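Local coordinates for protein aspartate aminotransferase (Thermotoga maritima, PDB 1O4S) that catalyses the reversible transfer of an amino group from L-aspartate to 2-oxoglutarate, giving oxaloacetate and L-glutamate, with pyridoxal 5'-phosphate as cofactor, at residues Glu214-Leu219 / Glu324-Leu329; Leu219-Glu224 / Thr301-Lys306; Gly188-Arg193 / Asp223-Ile228. All blocks are in the same frame, centred on the assembly; numbering follows the deposited sequence. Where two conformers were deposited one is given.

Interaction 1 (Glu214-Leu219 / Glu324-Leu329); sequences EVYDSL and EGAFYL. With PLP (pyridoxal-5'-phosphate), chain M.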
# COMPACT_ATOMS: atom_id res chain seq x y z
N GLU B 214 -13.57 -7.31 11.01
CA GLU B 214 -13.64 -8.45 11.90
C GLU B 214 -12.27 -9.11 12.16
O GLU B 214 -12.15 -10.31 12.34
CB GLU B 214 -14.70 -9.44 11.35
CG GLU B 214 -16.13 -8.93 11.61
CD GLU B 214 -17.27 -9.83 11.11
OE1 GLU B 214 -17.18 -11.10 11.18
OE2 GLU B 214 -18.31 -9.25 10.68
N VAL B 215 -11.22 -8.30 12.18
CA VAL B 215 -9.86 -8.82 12.28
C VAL B 215 -9.56 -9.56 13.58
O VAL B 215 -8.61 -10.35 13.64
CB VAL B 215 -8.76 -7.76 12.12
CG1 VAL B 215 -8.59 -7.40 10.72
CG2 VAL B 215 -9.01 -6.54 13.01
N TYR B 216 -10.36 -9.30 14.62
CA TYR B 216 -10.17 -9.90 15.94
C TYR B 216 -11.12 -11.05 16.15
O TYR B 216 -11.24 -11.53 17.26
CB TYR B 216 -10.36 -8.85 17.04
CG TYR B 216 -9.30 -7.79 17.05
CD1 TYR B 216 -8.04 -8.04 17.58
CD2 TYR B 216 -9.55 -6.51 16.59
CE1 TYR B 216 -7.08 -7.08 17.63
CE2 TYR B 216 -8.57 -5.53 16.62
CZ TYR B 216 -7.33 -5.83 17.14
OH TYR B 216 -6.34 -4.89 17.19
N ASP B 217 -11.78 -11.51 15.10
CA ASP B 217 -12.84 -12.52 15.26
C ASP B 217 -12.41 -13.88 15.84
O ASP B 217 -13.28 -14.64 16.31
CB ASP B 217 -13.62 -12.73 13.95
CG ASP B 217 -12.83 -13.47 12.87
OD1 ASP B 217 -13.47 -13.98 11.91
OD2 ASP B 217 -11.59 -13.54 12.82
N SER B 218 -11.11 -14.20 15.76
CA SER B 218 -10.54 -15.42 16.31
C SER B 218 -10.26 -15.25 17.77
O SER B 218 -10.21 -16.21 18.51
CB SER B 218 -9.18 -15.73 15.64
OG SER B 218 -9.41 -16.65 14.61
N LEU B 219 -9.95 -14.02 18.16
CA LEU B 219 -9.59 -13.74 19.54
C LEU B 219 -10.85 -13.41 20.33
O LEU B 219 -11.08 -12.27 20.73
CB LEU B 219 -8.56 -12.62 19.61
CG LEU B 219 -7.16 -13.03 19.15
CD1 LEU B 219 -6.34 -11.88 18.65
CD2 LEU B 219 -6.46 -13.69 20.32
N GLU B 324 -14.92 -9.17 25.52
CA GLU B 324 -15.31 -10.48 25.01
C GLU B 324 -14.44 -10.92 23.84
O GLU B 324 -14.59 -12.03 23.33
CB GLU B 324 -16.79 -10.46 24.62
CG GLU B 324 -17.72 -10.50 25.84
CD GLU B 324 -19.20 -10.72 25.50
OE1 GLU B 324 -19.89 -9.78 25.07
OE2 GLU B 324 -19.70 -11.85 25.70
N GLY B 325 -13.56 -10.03 23.41
CA GLY B 325 -12.67 -10.29 22.29
C GLY B 325 -11.56 -9.26 22.15
O GLY B 325 -11.52 -8.30 22.93
N ALA B 326 -10.68 -9.47 21.16
CA ALA B 326 -9.46 -8.68 20.95
C ALA B 326 -8.56 -8.81 22.20
O ALA B 326 -8.68 -9.79 22.91
CB ALA B 326 -9.78 -7.21 20.59
N PHE B 327 -7.63 -7.89 22.41
CA PHE B 327 -6.73 -8.00 23.55
C PHE B 327 -6.52 -6.69 24.26
O PHE B 327 -5.44 -6.40 24.78
CB PHE B 327 -5.42 -8.69 23.19
CG PHE B 327 -4.77 -8.20 21.93
CD1 PHE B 327 -4.01 -7.04 21.91
CD2 PHE B 327 -4.87 -8.94 20.76
CE1 PHE B 327 -3.40 -6.61 20.73
CE2 PHE B 327 -4.26 -8.52 19.60
CZ PHE B 327 -3.53 -7.36 19.58
N TYR B 328 -7.62 -5.93 24.31
CA TYR B 328 -7.71 -4.64 24.99
C TYR B 328 -8.73 -4.62 26.14
O TYR B 328 -9.74 -5.36 26.17
CB TYR B 328 -8.07 -3.54 24.00
CG TYR B 328 -7.30 -3.65 22.73
CD1 TYR B 328 -5.96 -3.33 22.69
CD2 TYR B 328 -7.90 -4.17 21.58
CE1 TYR B 328 -5.24 -3.48 21.55
CE2 TYR B 328 -7.19 -4.31 20.42
CZ TYR B 328 -5.83 -3.96 20.41
OH TYR B 328 -5.07 -4.05 19.25
N LEU B 329 -8.42 -3.77 27.11
CA LEU B 329 -9.31 -3.48 28.20
C LEU B 329 -9.36 -1.95 28.31
O LEU B 329 -8.33 -1.28 28.45
CB LEU B 329 -8.81 -4.16 29.48
CG LEU B 329 -9.87 -4.20 30.57
CD1 LEU B 329 -9.81 -5.49 31.38
CD2 LEU B 329 -9.75 -3.00 31.48
N1 PLP M . -8.72 -2.83 12.57
C2 PLP M . -8.41 -2.75 13.91
C2A PLP M . -9.46 -2.15 14.79
C3 PLP M . -7.16 -3.17 14.39
O3 PLP M . -6.90 -3.10 15.59
C4 PLP M . -6.22 -3.75 13.51
C4A PLP M . -4.86 -4.24 14.04
C5 PLP M . -6.61 -3.83 12.15
C6 PLP M . -7.84 -3.37 11.71
C5A PLP M . -5.77 -4.41 11.03
O4P PLP M . -4.38 -4.18 10.87
P PLP M . -3.53 -4.89 9.71
O1P PLP M . -2.26 -5.15 10.43
O2P PLP M . -4.23 -6.09 9.23
O3P PLP M . -3.43 -3.77 8.75

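Interaction 2 (Leu219-Glu224 / Thr301-Lys306); sequences LVYTDE and TFKERK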
# COMPACT_ATOMS: atom_id res chain seq x y z
N LEU B 219 -9.95 -14.02 18.16
CA LEU B 219 -9.59 -13.74 19.54
C LEU B 219 -10.85 -13.41 20.33
O LEU B 219 -11.08 -12.27 20.73
CB LEU B 219 -8.56 -12.62 19.61
CG LEU B 219 -7.16 -13.03 19.15
CD1 LEU B 219 -6.34 -11.88 18.65
CD2 LEU B 219 -6.46 -13.69 20.32
N VAL B 220 -11.68 -14.44 20.52
CA VAL B 220 -12.94 -14.31 21.25
C VAL B 220 -12.92 -15.26 22.47
O VAL B 220 -12.35 -16.35 22.42
CB VAL B 220 -14.16 -14.57 20.33
CG1 VAL B 220 -14.33 -13.41 19.34
CG2 VAL B 220 -14.06 -15.92 19.59
N TYR B 221 -13.52 -14.79 23.56
CA TYR B 221 -13.47 -15.45 24.87
C TYR B 221 -14.86 -15.87 25.28
O TYR B 221 -15.13 -16.11 26.44
CB TYR B 221 -12.86 -14.51 25.91
CG TYR B 221 -11.63 -13.86 25.36
CD1 TYR B 221 -10.59 -14.64 24.86
CD2 TYR B 221 -11.52 -12.47 25.29
CE1 TYR B 221 -9.45 -14.06 24.31
CE2 TYR B 221 -10.37 -11.88 24.74
CZ TYR B 221 -9.34 -12.69 24.23
OH TYR B 221 -8.21 -12.13 23.67
N THR B 222 -15.71 -16.04 24.29
CA THR B 222 -17.12 -16.18 24.50
C THR B 222 -17.74 -16.84 23.26
O THR B 222 -17.11 -16.90 22.18
CB THR B 222 -17.65 -14.75 24.85
OG1 THR B 222 -18.01 -14.70 26.23
CG2 THR B 222 -18.89 -14.36 24.11
N ASP B 223 -18.95 -17.37 23.43
CA ASP B 223 -19.71 -17.99 22.33
C ASP B 223 -20.79 -17.03 21.77
O ASP B 223 -21.58 -17.43 20.92
CB ASP B 223 -20.36 -19.32 22.79
CG ASP B 223 -21.38 -19.13 23.90
OD1 ASP B 223 -21.31 -18.06 24.57
OD2 ASP B 223 -22.27 -19.98 24.20
N GLU B 224 -20.80 -15.78 22.23
CA GLU B 224 -21.73 -14.74 21.75
C GLU B 224 -21.24 -13.95 20.51
O GLU B 224 -22.00 -13.11 20.02
CB GLU B 224 -22.10 -13.74 22.88
CG GLU B 224 -23.51 -13.88 23.45
CD GLU B 224 -23.67 -15.13 24.27
OE1 GLU B 224 -24.30 -15.06 25.34
OE2 GLU B 224 -23.16 -16.19 23.85
N THR B 301 -4.15 -18.65 25.47
CA THR B 301 -3.22 -17.82 26.21
C THR B 301 -3.81 -16.41 26.46
O THR B 301 -3.74 -15.89 27.56
CB THR B 301 -1.89 -17.69 25.46
OG1 THR B 301 -1.27 -18.99 25.31
CG2 THR B 301 -0.95 -16.83 26.28
N PHE B 302 -4.39 -15.80 25.42
CA PHE B 302 -5.04 -14.50 25.56
C PHE B 302 -6.29 -14.54 26.45
O PHE B 302 -6.54 -13.62 27.22
CB PHE B 302 -5.38 -13.89 24.19
CG PHE B 302 -4.26 -13.08 23.60
CD1 PHE B 302 -4.01 -11.79 24.03
CD2 PHE B 302 -3.44 -13.61 22.63
CE1 PHE B 302 -2.97 -11.05 23.48
CE2 PHE B 302 -2.41 -12.86 22.06
CZ PHE B 302 -2.18 -11.58 22.50
N LYS B 303 -7.06 -15.62 26.35
CA LYS B 303 -8.25 -15.80 27.20
C LYS B 303 -7.87 -15.78 28.68
O LYS B 303 -8.52 -15.13 29.47
CB LYS B 303 -8.97 -17.11 26.87
CG LYS B 303 -10.30 -17.36 27.61
CD LYS B 303 -11.04 -18.55 26.98
CE LYS B 303 -12.40 -18.77 27.62
NZ LYS B 303 -13.04 -20.09 27.30
N GLU B 304 -6.81 -16.49 29.03
CA GLU B 304 -6.41 -16.56 30.41
C GLU B 304 -5.74 -15.28 30.93
O GLU B 304 -5.86 -14.97 32.12
CB GLU B 304 -5.62 -17.84 30.68
CG GLU B 304 -4.12 -17.78 30.63
CD GLU B 304 -3.51 -19.07 31.15
OE1 GLU B 304 -4.26 -20.10 31.15
OE2 GLU B 304 -2.30 -19.06 31.54
N ARG B 305 -5.10 -14.53 30.04
CA ARG B 305 -4.62 -13.19 30.38
C ARG B 305 -5.80 -12.23 30.61
O ARG B 305 -5.77 -11.39 31.51
CB ARG B 305 -3.74 -12.61 29.25
CG ARG B 305 -2.39 -13.32 29.05
CD ARG B 305 -1.80 -13.02 27.75
NE ARG B 305 -0.45 -13.53 27.56
CZ ARG B 305 0.28 -13.27 26.50
NH1 ARG B 305 -0.23 -12.50 25.53
NH2 ARG B 305 1.52 -13.74 26.38
N LYS B 306 -6.82 -12.35 29.77
CA LYS B 306 -8.03 -11.57 29.85
C LYS B 306 -8.67 -11.85 31.20
O LYS B 306 -8.94 -10.93 31.95
CB LYS B 306 -8.98 -11.92 28.69
CG LYS B 306 -10.31 -11.11 28.63
CD LYS B 306 -11.44 -11.66 29.52
CE LYS B 306 -11.97 -13.02 29.04
NZ LYS B 306 -13.17 -13.52 29.84
O HOH W 1 -13.96 -16.23 29.00

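Interaction 3 (Gly188-Arg193 / Asp223-Ile228); sequences GVVYRR and DEFTSI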
# COMPACT_ATOMS: atom_id res chain seq x y z
N GLY B 188 -12.88 -4.06 23.37
CA GLY B 188 -13.03 -5.49 23.42
C GLY B 188 -14.44 -6.01 23.39
O GLY B 188 -14.62 -7.19 23.60
N VAL B 189 -15.44 -5.17 23.17
CA VAL B 189 -16.81 -5.67 23.12
C VAL B 189 -17.10 -6.30 21.77
O VAL B 189 -16.42 -6.06 20.78
CB VAL B 189 -17.89 -4.61 23.45
CG1 VAL B 189 -17.62 -3.97 24.81
CG2 VAL B 189 -18.04 -3.56 22.31
N VAL B 190 -18.16 -7.09 21.78
CA VAL B 190 -18.66 -7.82 20.64
C VAL B 190 -20.11 -7.37 20.50
O VAL B 190 -20.88 -7.40 21.45
CB VAL B 190 -18.53 -9.31 20.95
CG1 VAL B 190 -19.64 -10.12 20.33
CG2 VAL B 190 -17.17 -9.86 20.57
N TYR B 191 -20.49 -6.95 19.30
CA TYR B 191 -21.82 -6.43 19.05
C TYR B 191 -22.88 -7.53 19.03
O TYR B 191 -22.64 -8.61 18.50
CB TYR B 191 -21.83 -5.64 17.74
CG TYR B 191 -21.14 -4.28 17.78
CD1 TYR B 191 -20.62 -3.75 18.96
CD2 TYR B 191 -21.04 -3.51 16.61
CE1 TYR B 191 -19.98 -2.47 18.97
CE2 TYR B 191 -20.43 -2.23 16.62
CZ TYR B 191 -19.91 -1.73 17.80
OH TYR B 191 -19.33 -0.49 17.84
N ARG B 192 -24.05 -7.19 19.57
CA ARG B 192 -25.14 -8.11 19.80
C ARG B 192 -25.75 -8.49 18.46
O ARG B 192 -25.76 -7.70 17.53
CB ARG B 192 -26.23 -7.44 20.68
CG ARG B 192 -25.80 -7.05 22.13
CD ARG B 192 -25.79 -8.22 23.18
NE ARG B 192 -27.05 -8.36 23.94
CZ ARG B 192 -27.30 -9.31 24.87
NH1 ARG B 192 -26.39 -10.24 25.18
NH2 ARG B 192 -28.47 -9.33 25.49
N ARG B 193 -26.25 -9.71 18.39
CA ARG B 193 -26.84 -10.24 17.17
C ARG B 193 -28.04 -9.40 16.72
O ARG B 193 -28.21 -9.13 15.54
CB ARG B 193 -27.25 -11.70 17.41
CG ARG B 193 -27.92 -12.35 16.22
CD ARG B 193 -28.28 -13.82 16.40
NE ARG B 193 -28.75 -14.36 15.12
CZ ARG B 193 -28.03 -15.10 14.26
NH1 ARG B 193 -26.77 -15.46 14.53
NH2 ARG B 193 -28.60 -15.50 13.12
N ASP B 223 -18.95 -17.37 23.43
CA ASP B 223 -19.71 -17.99 22.33
C ASP B 223 -20.79 -17.03 21.77
O ASP B 223 -21.58 -17.43 20.92
CB ASP B 223 -20.36 -19.32 22.79
CG ASP B 223 -21.38 -19.13 23.90
OD1 ASP B 223 -21.31 -18.06 24.57
OD2 ASP B 223 -22.27 -19.98 24.20
N GLU B 224 -20.80 -15.78 22.23
CA GLU B 224 -21.73 -14.74 21.75
C GLU B 224 -21.24 -13.95 20.51
O GLU B 224 -22.00 -13.11 20.02
CB GLU B 224 -22.10 -13.74 22.88
CG GLU B 224 -23.51 -13.88 23.45
CD GLU B 224 -23.67 -15.13 24.27
OE1 GLU B 224 -24.30 -15.06 25.34
OE2 GLU B 224 -23.16 -16.19 23.85
N PHE B 225 -20.02 -14.18 20.01
CA PHE B 225 -19.58 -13.47 18.80
C PHE B 225 -20.50 -13.77 17.63
O PHE B 225 -20.73 -14.92 17.28
CB PHE B 225 -18.13 -13.76 18.37
CG PHE B 225 -17.74 -13.03 17.10
CD1 PHE B 225 -17.64 -11.65 17.10
CD2 PHE B 225 -17.54 -13.71 15.91
CE1 PHE B 225 -17.35 -10.95 15.95
CE2 PHE B 225 -17.23 -13.02 14.74
CZ PHE B 225 -17.14 -11.63 14.76
N THR B 226 -21.00 -12.69 17.03
CA THR B 226 -21.79 -12.72 15.81
C THR B 226 -21.06 -11.91 14.74
O THR B 226 -20.72 -10.74 14.96
CB THR B 226 -23.16 -12.08 16.06
OG1 THR B 226 -23.83 -12.73 17.16
CG2 THR B 226 -24.07 -12.28 14.88
N SER B 227 -20.83 -12.54 13.59
CA SER B 227 -20.24 -11.88 12.43
C SER B 227 -21.37 -11.27 11.64
O SER B 227 -22.49 -11.78 11.67
CB SER B 227 -19.53 -12.91 11.57
OG SER B 227 -19.14 -12.39 10.33
N ILE B 228 -21.08 -10.20 10.91
CA ILE B 228 -22.05 -9.69 9.95
C ILE B 228 -22.43 -10.80 8.95
O ILE B 228 -23.53 -10.80 8.41
CB ILE B 228 -21.54 -8.43 9.20
CG1 ILE B 228 -22.73 -7.60 8.64
CG2 ILE B 228 -20.55 -8.81 8.06
CD1 ILE B 228 -23.67 -7.05 9.71
O HOH W 2 -20.50 -9.37 16.95
O HOH W 3 -23.26 -11.07 19.25
O HOH W 4 -24.63 -15.67 16.79

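Interaction 1 (Glu214-Leu219 / Glu324-Leu329)
Two oxygens, Tyr328 OH and PLP O3, meet the hydroxyl of Tyr216. Its OH lies 2.6 Å from Tyr328 OH and only 2.5 Å from O3 of PLP, both of them hydrogen bonds, the second very short. A tyrosine on the cofactor's phenolic oxygen is a hallmark of class I aminotransferases, where it is thought to tune the electronics of the pyridoxal system. One backbone bond joins the segments, Ala326 N to Leu219 O at 2.9 Å; it lies in the carbonyl plane but is bent, with 134° at the hydrogen. Two overlapping type I turns, Glu214 to Asp217 and Tyr216 to Leu219, bring that carbonyl round.

The rings of Tyr216, Phe327 and Tyr328 form an aromatic cluster. Tyr216 turns an edge to the face of Phe327 in an offset edge-to-face pair, planes at 79°, with Tyr216 CE1 3.7 Å from Phe327 CE2. Tyr328 in turn directs its edge at the face of Tyr216, planes at 85°. Ala326 CB sits over a face of Tyr216, 3.8 Å from the ring centroid, as a CH-pi contact.

Among the aliphatic groups, Leu219 CD1 touches the Phe327 rim 3.9 Å from CD2, and Val215 CG2 rests against the cofactor 3.6 Å from PLP C6. A phenylalanine here in place of Tyr216 would lose the hydroxyl and its bonds to PLP O3 and Tyr328, which would probably leave the cofactor's O3 less well held and its electronics altered.

The 214-219 loop follows strand 209-213 of the seven-stranded sheet that carries the PLP site, whereas 324-329 runs into strand 328-332 at the margin of the four-stranded sheet. Tyr328 packs there on Arg365 of strand 363-367, a probable substrate ligand, while Leu219 and Leu329 lean on helix 296-315.

Interaction 2 (Leu219-Glu224 / Thr301-Lys306)
The ring of Tyr221 is sandwiched. Lys306 CB stands 4.2 Å above one face, displaced toward the rim, and the carbonyl oxygen of Leu219, two residues back in the same loop, lies 3.9 Å from the opposite face. Phe302 is the second flat group: Arg305 NH1, from the next turn of its helix, sits over one face, again near the rim.

Lys306 reaches Tyr221 with its aliphatic chain. CG leaves anti to the backbone N, after which bends at chi2 (-84°) and chi3 (-68°) curl the chain along the ring and put CE 3.6 Å from Tyr221 CB. On the Lys303 side the helix backbone brings Lys303 CA to 3.5 Å from Tyr221 CD1, and the extended side chain then runs on past the ring in the opposite sense, with CB and CG beside CD1. At the far end of the ring, Tyr221 OH rests 3.4 Å from Phe302 CB, yet its hydrogen-bond partner is Ala326 O, in the segment leading to strand 328-332. Leu219 adds its second methyl here, CD2 packing 3.8 Å from Phe302 CD2; the Phe302 ring continues the hydrophobic layer by meeting Phe327.

The polar link is indirect: one water donates to Tyr221 O at 2.8 Å and accepts from Lys306 NZ at 2.9 Å. The same ammonium has a long, weak ion pair with Glu322.

Tyr221 is thus buried between the loop after strand 209-213 and helix 296-315. Lysine methylenes pack on its ring while the ammonium of Lys306 is met by the water and, weakly, by Glu322, which probably eases the cost of its charge. The tyrosine hydroxyl has a backbone acceptor, which probably offsets much of the cost of burial.

Interaction 3 (Gly188-Arg193 / Asp223-Ile228)
Val190 makes the apolar part of the contact with both methyls. CG1 lies against the backbone of the opposing loop, 3.7 Å from Phe225 CA, and CG2 meets the edge of the Phe225 ring 3.9 Å from CD1; the two side chains cross at about a right angle. Further along, Arg193 and Thr226 also cross nearly perpendicularly, with Arg193 CB 3.6 Å from Thr226 OG1 and the Thr226 methyl beside the start of the arginine chain.

Water carries the polar links. One molecule donates to Tyr191 O and to Thr226 O, the latter only 2.4 Å away. A second donates to Tyr191 O at 2.6 Å and to Glu224 O at 2.5 Å, and also bonds Thr226 OG1. The third joins that hydroxyl to Arg193 NH1, 3.1 Å from the water in the guanidinium plane. Tyr191 O thus takes two water protons, and Thr226 OG1 is tied to two waters.

Behind this shell, Arg193 NE is held by a salt bridge to Glu197, one helical turn on. Ser227 OG caps Leu229 N and is hydrogen-bonded to Glu214 OE1. Arg192 and Ser227 are the N-cap residues of helices 193-206 and 228-231, so the contact joins the approaches to two helices, each following a parallel strand (175-180 and 209-213) of the seven-stranded sheet; Thr226 also packs on Val231 of the shorter helix.

In the fold
All three contacts involve the loop between strand 209-213 and helix 228-231, taken in order: 214-219 in interaction 1, 219-224 in interaction 2, 223-228 in interaction 3. Their centres lie about 8 Å (1 and 2), about 10 Å (1 and 3) and about 13 Å (2 and 3) apart. Interaction 3 ties the loop back to 188-193, earlier in the chain and beside the same seven-stranded sheet. The others tie it forward, to helix 296-315 and to the entry of strand 328-332 in the four-stranded sheet, interaction 2 nested within interaction 1. Backbone bonds from Glu324 to Gly188 and Tyr221 knit the set together, linking the cofactor-bearing sheet to the part holding the probable substrate-binding Arg365.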